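Local coordinates for protein oligopeptide ABC transporter OppAIV (Borrelia burgdorferi B31, PDB 4GL8) that probably binds oligopeptides outside the cytoplasmic membrane and delivers them to an ABC transporter for uptake, at residues K375-S379 against D380-K384; N391-K394 against K395-I399; N455-Y458 against D459-I463; F472-Q475 against E476-K480. All coordinates share one frame; numbering follows the deposited sequence. Where two conformers were deposited one is given.

Contact 1 (K375-S379 against D380-K384); sequences KYNTS and DSQRK
Tyr376, at the C-terminal part of strand 372-377, packs its ring against Gln382 and Arg383 in the first turn of helix 380-397. Its CB is directed toward the helix, and chi1 of 65° sets CG between the backbone N and the carbonyl carbon, which carries the ring to the backbone of that turn. Followed outward, CD2 is the first ring atom to make contact, 3.9 Å from Gln382 CB. Next, CE2 lies 3.8 Å from Arg383 CA, with CZ only slightly farther from the same carbon. The OH at the tip comes near Arg383 CG, a contact that is less certain because that side chain has two conformers.

Between strand and helix, Ser379 occupies the N-cap position. Its OG accepts from Gln382 N at 3.0 Å with an N-H...O angle of 166°, a nearly straight capping bond. Ser379 O takes Arg383 N, also at 3.0 Å, so its hydroxyl and its carbonyl oxygen are both bonded to the opening turn. Gln382 CG sits 3.5 Å from Asn377 OD1. That oxygen is held by Arg424, while Asn377 ND2 hydrogen-bonds the backbone of the bound peptide, against which Gln382 also packs. The arrangement is that of a strand-to-helix junction in a beta-alpha-beta unit, with a serine N-cap, here bordering the peptide-binding site.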
loop_
_atom_site.group_PDB
_atom_site.type_symbol
_atom_site.label_atom_id
_atom_site.label_comp_id
_atom_site.label_asym_id
_atom_site.label_seq_id
_atom_site.Cartn_x
_atom_site.Cartn_y
_atom_site.Cartn_z
ATOM N N LYS A 375 -16.491 -6.725 8.027
ATOM C CA LYS A 375 -16.136 -5.302 8.085
ATOM C C LYS A 375 -15.567 -4.832 6.760
ATOM O O LYS A 375 -14.900 -5.588 6.038
ATOM C CB LYS A 375 -15.128 -5.018 9.203
ATOM C CG LYS A 375 -15.744 -4.924 10.601
ATOM C CD LYS A 375 -14.707 -4.554 11.657
ATOM C CE LYS A 375 -15.302 -4.474 13.046
ATOM N NZ LYS A 375 -14.348 -3.927 14.044
ATOM N N TYR A 376 -15.820 -3.577 6.438
ATOM C CA TYR A 376 -15.201 -2.950 5.251
ATOM C C TYR A 376 -15.045 -1.445 5.486
ATOM O O TYR A 376 -15.705 -0.862 6.373
ATOM C CB TYR A 376 -16.006 -3.232 3.997
ATOM C CG TYR A 376 -17.354 -2.620 4.023
ATOM C CD1 TYR A 376 -18.434 -3.268 4.634
ATOM C CD2 TYR A 376 -17.570 -1.372 3.457
ATOM C CE1 TYR A 376 -19.698 -2.671 4.676
ATOM C CE2 TYR A 376 -18.808 -0.774 3.489
ATOM C CZ TYR A 376 -19.867 -1.425 4.090
ATOM O OH TYR A 376 -21.079 -0.781 4.108
ATOM N N ASN A 377 -14.165 -0.804 4.713
ATOM C CA ASN A 377 -13.954 0.632 4.900
ATOM C C ASN A 377 -15.074 1.403 4.201
ATOM O O ASN A 377 -15.477 1.033 3.111
ATOM C CB ASN A 377 -12.598 1.048 4.366
ATOM C CG ASN A 377 -12.383 0.606 2.950
ATOM O OD1 ASN A 377 -12.457 -0.578 2.663
ATOM N ND2 ASN A 377 -12.141 1.548 2.056
ATOM N N THR A 378 -15.590 2.448 4.839
ATOM C CA THR A 378 -16.670 3.244 4.262
ATOM C C THR A 378 -16.236 3.616 2.849
ATOM O O THR A 378 -15.164 4.219 2.637
ATOM C CB THR A 378 -16.918 4.528 5.074
ATOM O OG1 THR A 378 -16.983 4.212 6.466
ATOM C CG2 THR A 378 -18.236 5.269 4.628
ATOM N N SER A 379 -17.052 3.237 1.889
ATOM C CA SER A 379 -16.750 3.431 0.485
ATOM C C SER A 379 -17.906 2.826 -0.261
ATOM O O SER A 379 -18.325 1.716 0.060
ATOM C CB SER A 379 -15.476 2.681 0.069
ATOM O OG SER A 379 -15.542 2.254 -1.288
ATOM N N ASP A 380 -18.406 3.545 -1.244
ATOM C CA ASP A 380 -19.482 3.041 -2.116
ATOM C C ASP A 380 -19.094 1.783 -2.883
ATOM O O ASP A 380 -19.873 0.840 -2.992
ATOM C CB ASP A 380 -19.871 4.129 -3.102
ATOM C CG ASP A 380 -20.556 5.294 -2.427
ATOM O OD1 ASP A 380 -21.155 5.062 -1.357
ATOM O OD2 ASP A 380 -20.527 6.412 -2.977
ATOM N N SER A 381 -17.880 1.769 -3.400
ATOM C CA SER A 381 -17.376 0.581 -4.080
ATOM C C SER A 381 -17.332 -0.645 -3.147
ATOM O O SER A 381 -17.817 -1.736 -3.497
ATOM C CB SER A 381 -15.976 0.845 -4.669
ATOM O OG SER A 381 -15.816 0.100 -5.884
ATOM N N GLN A 382 -16.774 -0.453 -1.953
ATOM C CA GLN A 382 -16.531 -1.567 -1.045
ATOM C C GLN A 382 -17.832 -2.121 -0.543
ATOM O O GLN A 382 -17.959 -3.349 -0.372
ATOM C CB GLN A 382 -15.635 -1.178 0.114
ATOM C CG GLN A 382 -14.215 -0.849 -0.305
ATOM C CD GLN A 382 -13.572 -1.930 -1.165
ATOM O OE1 GLN A 382 -13.782 -3.130 -0.969
ATOM N NE2 GLN A 382 -12.782 -1.506 -2.110
ATOM N N ARG A 383 -18.817 -1.247 -0.369
ATOM C CA ARG A 383 -20.150 -1.653 0.033
ATOM C C ARG A 383 -20.747 -2.628 -0.974
ATOM O O ARG A 383 -21.292 -3.666 -0.604
ATOM C CB ARG A 383 -21.047 -0.416 0.150
ATOM C CG ARG A 383 -22.486 -0.705 0.549
ATOM C CD ARG A 383 -23.213 0.571 0.934
ATOM N NE ARG A 383 -23.458 1.446 -0.217
ATOM C CZ ARG A 383 -22.846 2.609 -0.428
ATOM N NH1 ARG A 383 -21.943 3.067 0.431
ATOM N NH2 ARG A 383 -23.155 3.323 -1.500
ATOM N N LYS A 384 -20.657 -2.253 -2.261
ATOM C CA LYS A 384 -21.246 -3.064 -3.319
ATOM C C LYS A 384 -20.550 -4.422 -3.346
ATOM O O LYS A 384 -21.207 -5.455 -3.429
ATOM C CB LYS A 384 -21.208 -2.355 -4.690
#

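Contact 2 (N391-K394 against K395-I399); sequences NQWK and KNLNI
Trp393 O takes two backbone donors, Leu397 N at 3.0 Å and Ile399 N at 3.3 Å. They arrive from opposite faces of the carbonyl plane, each more than 40° out of it, so one oxygen bonds both the last turn of the helix and the chain leaving it. One residue farther along, Lys394 O receives Asn398 N in a weak bond. The side chains repeat this pairing: Trp393 CB packs on Ile399 CG1 at 3.7 Å, and Trp393 CD1 meets Leu397 CD1 at 4.1 Å.

This is the C-terminal end of helix 380-397 in a beta-alpha-beta unit. Asn398 breaks the helix with a left-handed backbone (phi 55°), turning the chain toward strand 401-406. Lys394 runs alongside Asn398, pointing the same way, and its NZ donates to Asn398 OD1 at 3.1 Å. The lysine starts with CG anti to the backbone N and kinks at chi2 (51°), which brings NZ to that amide.

Farther out, Asn400 OD1 also accepts from Lys394 NZ, and Asn365 O holds Asn398 ND2. Leu309 O fixes the indole through Trp393 NE1, while Leu397 and Ile399 both rest on Leu358 of helix 351-361.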
loop_
_atom_site.group_PDB
_atom_site.type_symbol
_atom_site.label_atom_id
_atom_site.label_comp_id
_atom_site.label_asym_id
_atom_site.label_seq_id
_atom_site.Cartn_x
_atom_site.Cartn_y
_atom_site.Cartn_z
ATOM N N ASN A 391 -24.238 -12.019 -0.494
ATOM C CA ASN A 391 -25.168 -12.740 -1.338
ATOM C C ASN A 391 -24.622 -14.046 -1.911
ATOM O O ASN A 391 -25.378 -14.994 -2.086
ATOM C CB ASN A 391 -25.631 -11.835 -2.501
ATOM C CG ASN A 391 -26.610 -12.527 -3.427
ATOM O OD1 ASN A 391 -26.239 -13.264 -4.354
ATOM N ND2 ASN A 391 -27.867 -12.294 -3.185
ATOM N N GLN A 392 -23.340 -14.087 -2.244
ATOM C CA GLN A 392 -22.728 -15.335 -2.692
ATOM C C GLN A 392 -22.752 -16.379 -1.569
ATOM O O GLN A 392 -23.177 -17.504 -1.780
ATOM C CB GLN A 392 -21.287 -15.117 -3.178
ATOM C CG GLN A 392 -21.176 -14.308 -4.465
ATOM C CD GLN A 392 -21.662 -15.075 -5.676
ATOM O OE1 GLN A 392 -21.059 -16.060 -6.072
ATOM N NE2 GLN A 392 -22.785 -14.650 -6.237
ATOM N N TRP A 393 -22.288 -16.008 -0.379
ATOM C CA TRP A 393 -22.377 -16.906 0.781
ATOM C C TRP A 393 -23.815 -17.347 1.158
ATOM O O TRP A 393 -24.062 -18.524 1.489
ATOM C CB TRP A 393 -21.630 -16.304 1.948
ATOM C CG TRP A 393 -20.151 -16.241 1.665
ATOM C CD1 TRP A 393 -19.452 -17.006 0.776
ATOM C CD2 TRP A 393 -19.201 -15.392 2.284
ATOM N NE1 TRP A 393 -18.127 -16.695 0.804
ATOM C CE2 TRP A 393 -17.932 -15.712 1.733
ATOM C CE3 TRP A 393 -19.280 -14.399 3.272
ATOM C CZ2 TRP A 393 -16.785 -15.063 2.102
ATOM C CZ3 TRP A 393 -18.125 -13.764 3.647
ATOM C CH2 TRP A 393 -16.895 -14.103 3.063
ATOM N N LYS A 394 -24.772 -16.437 1.054
ATOM C CA LYS A 394 -26.144 -16.816 1.330
ATOM C C LYS A 394 -26.648 -17.801 0.271
ATOM O O LYS A 394 -27.062 -18.906 0.605
ATOM C CB LYS A 394 -27.055 -15.591 1.418
ATOM C CG LYS A 394 -28.527 -15.924 1.648
ATOM C CD LYS A 394 -28.717 -16.889 2.824
ATOM C CE LYS A 394 -30.163 -16.950 3.315
ATOM N NZ LYS A 394 -30.225 -17.722 4.591
ATOM N N LYS A 395 -26.572 -17.415 -0.993
ATOM C CA LYS A 395 -27.017 -18.267 -2.096
ATOM C C LYS A 395 -26.285 -19.617 -2.196
ATOM O O LYS A 395 -26.916 -20.635 -2.359
ATOM C CB LYS A 395 -26.872 -17.511 -3.420
ATOM C CG LYS A 395 -27.411 -18.260 -4.629
ATOM C CD LYS A 395 -27.751 -17.332 -5.795
ATOM C CE LYS A 395 -26.546 -16.566 -6.347
ATOM N NZ LYS A 395 -25.583 -17.440 -7.052
ATOM N N ASN A 396 -24.958 -19.649 -2.094
ATOM C CA ASN A 396 -24.223 -20.903 -2.386
ATOM C C ASN A 396 -23.950 -21.777 -1.188
ATOM O O ASN A 396 -23.736 -22.974 -1.341
ATOM C CB ASN A 396 -22.900 -20.603 -3.070
ATOM C CG ASN A 396 -23.091 -19.929 -4.405
ATOM O OD1 ASN A 396 -24.011 -20.252 -5.131
ATOM N ND2 ASN A 396 -22.202 -19.000 -4.739
ATOM N N LEU A 397 -23.942 -21.175 -0.003
ATOM C CA LEU A 397 -23.611 -21.888 1.217
ATOM C C LEU A 397 -24.750 -21.862 2.236
ATOM O O LEU A 397 -24.719 -22.626 3.191
ATOM C CB LEU A 397 -22.319 -21.292 1.802
ATOM C CG LEU A 397 -21.000 -21.511 1.035
ATOM C CD1 LEU A 397 -19.826 -20.948 1.813
ATOM C CD2 LEU A 397 -20.751 -22.991 0.793
ATOM N N ASN A 398 -25.769 -21.016 2.011
ATOM C CA ASN A 398 -26.833 -20.779 2.987
ATOM C C ASN A 398 -26.298 -20.346 4.347
ATOM O O ASN A 398 -26.821 -20.746 5.383
ATOM C CB ASN A 398 -27.730 -22.019 3.151
ATOM C CG ASN A 398 -29.058 -21.677 3.805
ATOM O OD1 ASN A 398 -29.528 -20.555 3.683
ATOM N ND2 ASN A 398 -29.651 -22.627 4.518
ATOM N N ILE A 399 -25.252 -19.523 4.348
ATOM C CA ILE A 399 -24.832 -18.853 5.582
ATOM C C ILE A 399 -25.104 -17.358 5.507
ATOM O O ILE A 399 -25.076 -16.775 4.399
ATOM C CB ILE A 399 -23.356 -19.103 5.897
ATOM C CG1 ILE A 399 -22.449 -18.372 4.937
ATOM C CG2 ILE A 399 -23.041 -20.596 5.834
ATOM C CD1 ILE A 399 -21.019 -18.803 5.074
#

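Contact 3 (N455-Y458 against D459-I463); sequences NSEY and DELLI
Tyr458 and Leu462 meet one turn apart at the start of helix 456-466, whose N-cap is Asn455. The cap depends on chi1 of Asn455, 179°, with CG opposite the backbone N. From there OD1 folds over the first turn and accepts from Tyr458 N at 2.9 Å. The N-H...O angle is 171°, although the donor stands above the plane of the amide carbonyl. The other end of this amide is engaged too, ND2 pairing with Asp489 OD2 on helix 471-489.

Tyr458 has its CG turned away from its own N and beside the carbonyl carbon (chi1 -174°), which slants the ring off the helix on the side of Leu462. The two side chains meet at an oblique angle: Tyr458 CE1 is 3.6 Å from Leu462 CD1, and Leu462 CD2 sits over one ring face, offset to its rim. The Tyr458 hydroxyl is held by Leu438 O, and the side chain also packs on Ile485.

Asp459 takes a different rotamer, with CG beside its backbone N, and its carboxylate swings back over the preceding turn. Its CG approaches Asn455 O to 3.5 Å, and that same carbonyl accepts from Asp459 N at 3.0 Å. Thr443 OG1 hydrogen-bonds Asp459 OD2. A water joins the two segments at the helix start, 2.8 Å from Asn455 N and 2.9 Å from Asp459 OD1.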
loop_
_atom_site.group_PDB
_atom_site.type_symbol
_atom_site.label_atom_id
_atom_site.label_comp_id
_atom_site.label_asym_id
_atom_site.label_seq_id
_atom_site.Cartn_x
_atom_site.Cartn_y
_atom_site.Cartn_z
ATOM N N ASN A 455 2.320 -20.325 9.410
ATOM C CA ASN A 455 2.725 -21.582 8.846
ATOM C C ASN A 455 4.241 -21.523 8.743
ATOM O O ASN A 455 4.800 -20.735 7.970
ATOM C CB ASN A 455 2.068 -21.790 7.488
ATOM C CG ASN A 455 2.483 -23.092 6.855
ATOM O OD1 ASN A 455 3.658 -23.343 6.689
ATOM N ND2 ASN A 455 1.537 -23.914 6.519
ATOM N N SER A 456 4.902 -22.315 9.566
ATOM C CA SER A 456 6.353 -22.247 9.645
ATOM C C SER A 456 7.030 -22.727 8.346
ATOM O O SER A 456 8.068 -22.204 7.979
ATOM C CB SER A 456 6.855 -23.009 10.882
ATOM O OG SER A 456 6.689 -24.382 10.682
ATOM N N GLU A 457 6.420 -23.664 7.621
ATOM C CA GLU A 457 6.968 -24.060 6.333
ATOM C C GLU A 457 6.981 -22.877 5.337
ATOM O O GLU A 457 7.994 -22.643 4.663
ATOM C CB GLU A 457 6.232 -25.252 5.716
ATOM C CG GLU A 457 6.565 -25.372 4.225
ATOM C CD GLU A 457 5.985 -26.598 3.515
ATOM O OE1 GLU A 457 4.919 -27.127 3.920
ATOM O OE2 GLU A 457 6.620 -27.026 2.528
ATOM N N TYR A 458 5.867 -22.147 5.253
ATOM C CA TYR A 458 5.793 -20.870 4.517
ATOM C C TYR A 458 6.874 -19.856 4.939
ATOM O O TYR A 458 7.631 -19.349 4.086
ATOM C CB TYR A 458 4.402 -20.246 4.673
ATOM C CG TYR A 458 4.151 -19.005 3.846
ATOM C CD1 TYR A 458 4.369 -17.736 4.374
ATOM C CD2 TYR A 458 3.654 -19.090 2.576
ATOM C CE1 TYR A 458 4.128 -16.591 3.640
ATOM C CE2 TYR A 458 3.402 -17.946 1.826
ATOM C CZ TYR A 458 3.639 -16.700 2.369
ATOM O OH TYR A 458 3.399 -15.575 1.625
ATOM N N ASP A 459 6.939 -19.554 6.236
ATOM C CA ASP A 459 7.960 -18.643 6.768
ATOM C C ASP A 459 9.363 -19.065 6.285
ATOM O O ASP A 459 10.137 -18.234 5.805
ATOM C CB ASP A 459 7.929 -18.624 8.299
ATOM C CG ASP A 459 6.680 -17.928 8.868
ATOM O OD1 ASP A 459 5.929 -17.227 8.131
ATOM O OD2 ASP A 459 6.449 -18.082 10.082
ATOM N N GLU A 460 9.660 -20.364 6.383
ATOM C CA GLU A 460 10.966 -20.889 6.014
ATOM C C GLU A 460 11.213 -20.817 4.507
ATOM O O GLU A 460 12.326 -20.595 4.095
ATOM C CB GLU A 460 11.164 -22.331 6.548
ATOM C CG GLU A 460 11.442 -22.350 8.054
ATOM C CD GLU A 460 11.410 -23.738 8.699
ATOM O OE1 GLU A 460 12.012 -24.696 8.131
ATOM O OE2 GLU A 460 10.800 -23.849 9.802
ATOM N N LEU A 461 10.187 -20.978 3.684
ATOM C CA LEU A 461 10.389 -20.787 2.248
ATOM C C LEU A 461 10.757 -19.337 1.966
ATOM O O LEU A 461 11.641 -19.075 1.144
ATOM C CB LEU A 461 9.168 -21.226 1.440
ATOM C CG LEU A 461 8.992 -22.756 1.343
ATOM C CD1 LEU A 461 7.604 -23.087 0.847
ATOM C CD2 LEU A 461 10.025 -23.415 0.417
ATOM N N LEU A 462 10.138 -18.391 2.671
ATOM C CA LEU A 462 10.454 -16.982 2.413
ATOM C C LEU A 462 11.888 -16.646 2.803
ATOM O O LEU A 462 12.582 -15.949 2.053
ATOM C CB LEU A 462 9.484 -16.030 3.112
ATOM C CG LEU A 462 8.000 -16.140 2.754
ATOM C CD1 LEU A 462 7.276 -14.868 3.115
ATOM C CD2 LEU A 462 7.746 -16.432 1.282
ATOM N N ILE A 463 12.334 -17.158 3.956
ATOM C CA ILE A 463 13.730 -16.986 4.397
ATOM C C ILE A 463 14.635 -17.516 3.303
ATOM O O ILE A 463 15.599 -16.874 2.929
ATOM C CB ILE A 463 14.066 -17.742 5.716
ATOM C CG1 ILE A 463 13.190 -17.281 6.902
ATOM C CG2 ILE A 463 15.536 -17.552 6.132
ATOM C CD1 ILE A 463 13.237 -15.803 7.138
HETATM O O HOH W 1 3.148 -18.001 8.073
#

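Contact 4 (F472-Q475 against E476-K480); sequences FKRQ and EILKK
Successive i-to-i+4 backbone bonds join the two segments into one alpha-helical run, including Ile477 N to Lys473 O at 3.0 Å and Leu478 N to Arg474 O at 2.9 Å.

Among the side chains, Arg474 and Leu478 make the clearest contact. Leu478 CD1 sits over the centre of one face of the Arg474 guanidinium, 3.8 Å from Arg474 CZ. The arginine is extended from CG to NE, with CG anti to the backbone N (chi1 -175°), and this length lets the guanidinium present a face to the leucine one turn on. Asp433 holds the charged end through a salt bridge to Arg474 NH2.

Elsewhere around the helix, Lys479 crosses Gln475 obliquely, its CE lying 3.7 Å from Gln475 CG. Lys479 NZ is also 3.6 Å from Glu476 OE2, a long salt bridge. Ile477 CD1 lies 3.4 Å from Lys473 O, which already accepts the Ile477 amide.

Arg474, Ile477 and Leu478 all touch helix 456-466, and Arg474 and Leu478 also meet Met435, whereas Lys473 and Glu476 belong to the exposed outer face. The pattern is that of a surface helix packed through one side on helices 456-466 and 435-438.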
loop_
_atom_site.group_PDB
_atom_site.type_symbol
_atom_site.label_atom_id
_atom_site.label_comp_id
_atom_site.label_asym_id
_atom_site.label_seq_id
_atom_site.Cartn_x
_atom_site.Cartn_y
_atom_site.Cartn_z
ATOM N N PHE A 472 15.903 -17.620 -10.960
ATOM C CA PHE A 472 14.957 -18.643 -11.377
ATOM C C PHE A 472 14.693 -19.663 -10.271
ATOM O O PHE A 472 13.557 -20.110 -10.111
ATOM C CB PHE A 472 15.388 -19.232 -12.723
ATOM C CG PHE A 472 15.498 -18.171 -13.803
ATOM C CD1 PHE A 472 14.340 -17.530 -14.290
ATOM C CD2 PHE A 472 16.743 -17.753 -14.288
ATOM C CE1 PHE A 472 14.422 -16.521 -15.254
ATOM C CE2 PHE A 472 16.830 -16.747 -15.244
ATOM C CZ PHE A 472 15.668 -16.131 -15.731
ATOM N N LYS A 473 15.723 -19.983 -9.484
ATOM C CA LYS A 473 15.552 -20.793 -8.276
ATOM C C LYS A 473 14.659 -20.088 -7.257
ATOM O O LYS A 473 13.804 -20.725 -6.645
ATOM C CB LYS A 473 16.892 -21.085 -7.608
ATOM C CG LYS A 473 17.486 -22.445 -7.931
ATOM C CD LYS A 473 19.007 -22.389 -7.877
ATOM C CE LYS A 473 19.619 -23.726 -7.511
ATOM N NZ LYS A 473 21.010 -23.823 -8.041
ATOM N N ARG A 474 14.897 -18.785 -7.075
ATOM C CA ARG A 474 14.110 -17.948 -6.169
ATOM C C ARG A 474 12.642 -17.942 -6.588
ATOM O O ARG A 474 11.749 -18.124 -5.763
ATOM C CB ARG A 474 14.662 -16.531 -6.156
ATOM C CG ARG A 474 13.970 -15.613 -5.139
ATOM C CD ARG A 474 14.689 -14.278 -4.960
ATOM N NE ARG A 474 13.850 -13.391 -4.167
ATOM C CZ ARG A 474 12.948 -12.538 -4.660
ATOM N NH1 ARG A 474 12.762 -12.393 -5.977
ATOM N NH2 ARG A 474 12.226 -11.829 -3.821
ATOM N N GLN A 475 12.418 -17.747 -7.886
ATOM C CA GLN A 475 11.077 -17.819 -8.454
ATOM C C GLN A 475 10.379 -19.115 -8.017
ATOM O O GLN A 475 9.213 -19.073 -7.621
ATOM C CB GLN A 475 11.116 -17.754 -9.988
ATOM C CG GLN A 475 9.734 -17.577 -10.593
ATOM C CD GLN A 475 9.680 -17.772 -12.108
ATOM O OE1 GLN A 475 10.691 -18.060 -12.768
ATOM N NE2 GLN A 475 8.479 -17.600 -12.669
ATOM N N GLU A 476 11.087 -20.250 -8.085
ATOM C CA GLU A 476 10.453 -21.541 -7.779
ATOM C C GLU A 476 10.150 -21.653 -6.290
ATOM O O GLU A 476 9.100 -22.148 -5.908
ATOM C CB GLU A 476 11.316 -22.741 -8.193
ATOM C CG GLU A 476 11.422 -22.970 -9.696
ATOM C CD GLU A 476 10.075 -23.169 -10.388
ATOM O OE1 GLU A 476 9.345 -24.111 -9.972
ATOM O OE2 GLU A 476 9.760 -22.388 -11.349
ATOM N N ILE A 477 11.081 -21.212 -5.451
ATOM C CA ILE A 477 10.817 -21.162 -4.014
ATOM C C ILE A 477 9.577 -20.300 -3.716
ATOM O O ILE A 477 8.689 -20.721 -2.959
ATOM C CB ILE A 477 12.037 -20.637 -3.267
ATOM C CG1 ILE A 477 13.233 -21.589 -3.433
ATOM C CG2 ILE A 477 11.740 -20.440 -1.788
ATOM C CD1 ILE A 477 14.558 -20.878 -3.305
ATOM N N LEU A 478 9.487 -19.128 -4.345
ATOM C CA LEU A 478 8.331 -18.236 -4.133
ATOM C C LEU A 478 7.044 -18.885 -4.565
ATOM O O LEU A 478 6.049 -18.774 -3.856
ATOM C CB LEU A 478 8.501 -16.853 -4.776
ATOM C CG LEU A 478 9.672 -16.051 -4.155
ATOM C CD1 LEU A 478 9.924 -14.769 -4.910
ATOM C CD2 LEU A 478 9.436 -15.724 -2.699
ATOM N N LYS A 479 7.068 -19.582 -5.700
ATOM C CA LYS A 479 5.875 -20.276 -6.186
ATOM C C LYS A 479 5.403 -21.357 -5.198
ATOM O O LYS A 479 4.218 -21.489 -5.004
ATOM C CB LYS A 479 6.096 -20.915 -7.561
ATOM C CG LYS A 479 6.092 -19.967 -8.760
ATOM C CD LYS A 479 6.160 -20.768 -10.078
ATOM C CE LYS A 479 6.938 -20.012 -11.143
ATOM N NZ LYS A 479 6.870 -20.543 -12.548
ATOM N N LYS A 480 6.314 -22.130 -4.599
ATOM C CA LYS A 480 5.927 -23.114 -3.560
ATOM C C LYS A 480 5.344 -22.439 -2.297
ATOM O O LYS A 480 4.427 -22.941 -1.698
ATOM C CB LYS A 480 7.098 -24.057 -3.182
#

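Overall arrangement
The four contacts form two pairs. Contacts 1 and 2 share helix 380-397, near its opposite ends, with centres 19 Å apart and nearest atoms about 8 Å apart. Both belong to the same beta-alpha-beta unit but do not touch. Contacts 3 and 4 lie on consecutive helices, 456-466 and 471-489, with centres 13 Å apart, and these do touch: Leu461 O is 3.2 Å from Ile477 CG2. Between the pairs the separation is larger, 33 to 36 Å centre to centre. Contact 1 reaches the bound peptide, through Asn377 and Gln382; contact 2, at the other end of that helix, lies 31 Å from the chain centre, compared with 17 Å for contact 1.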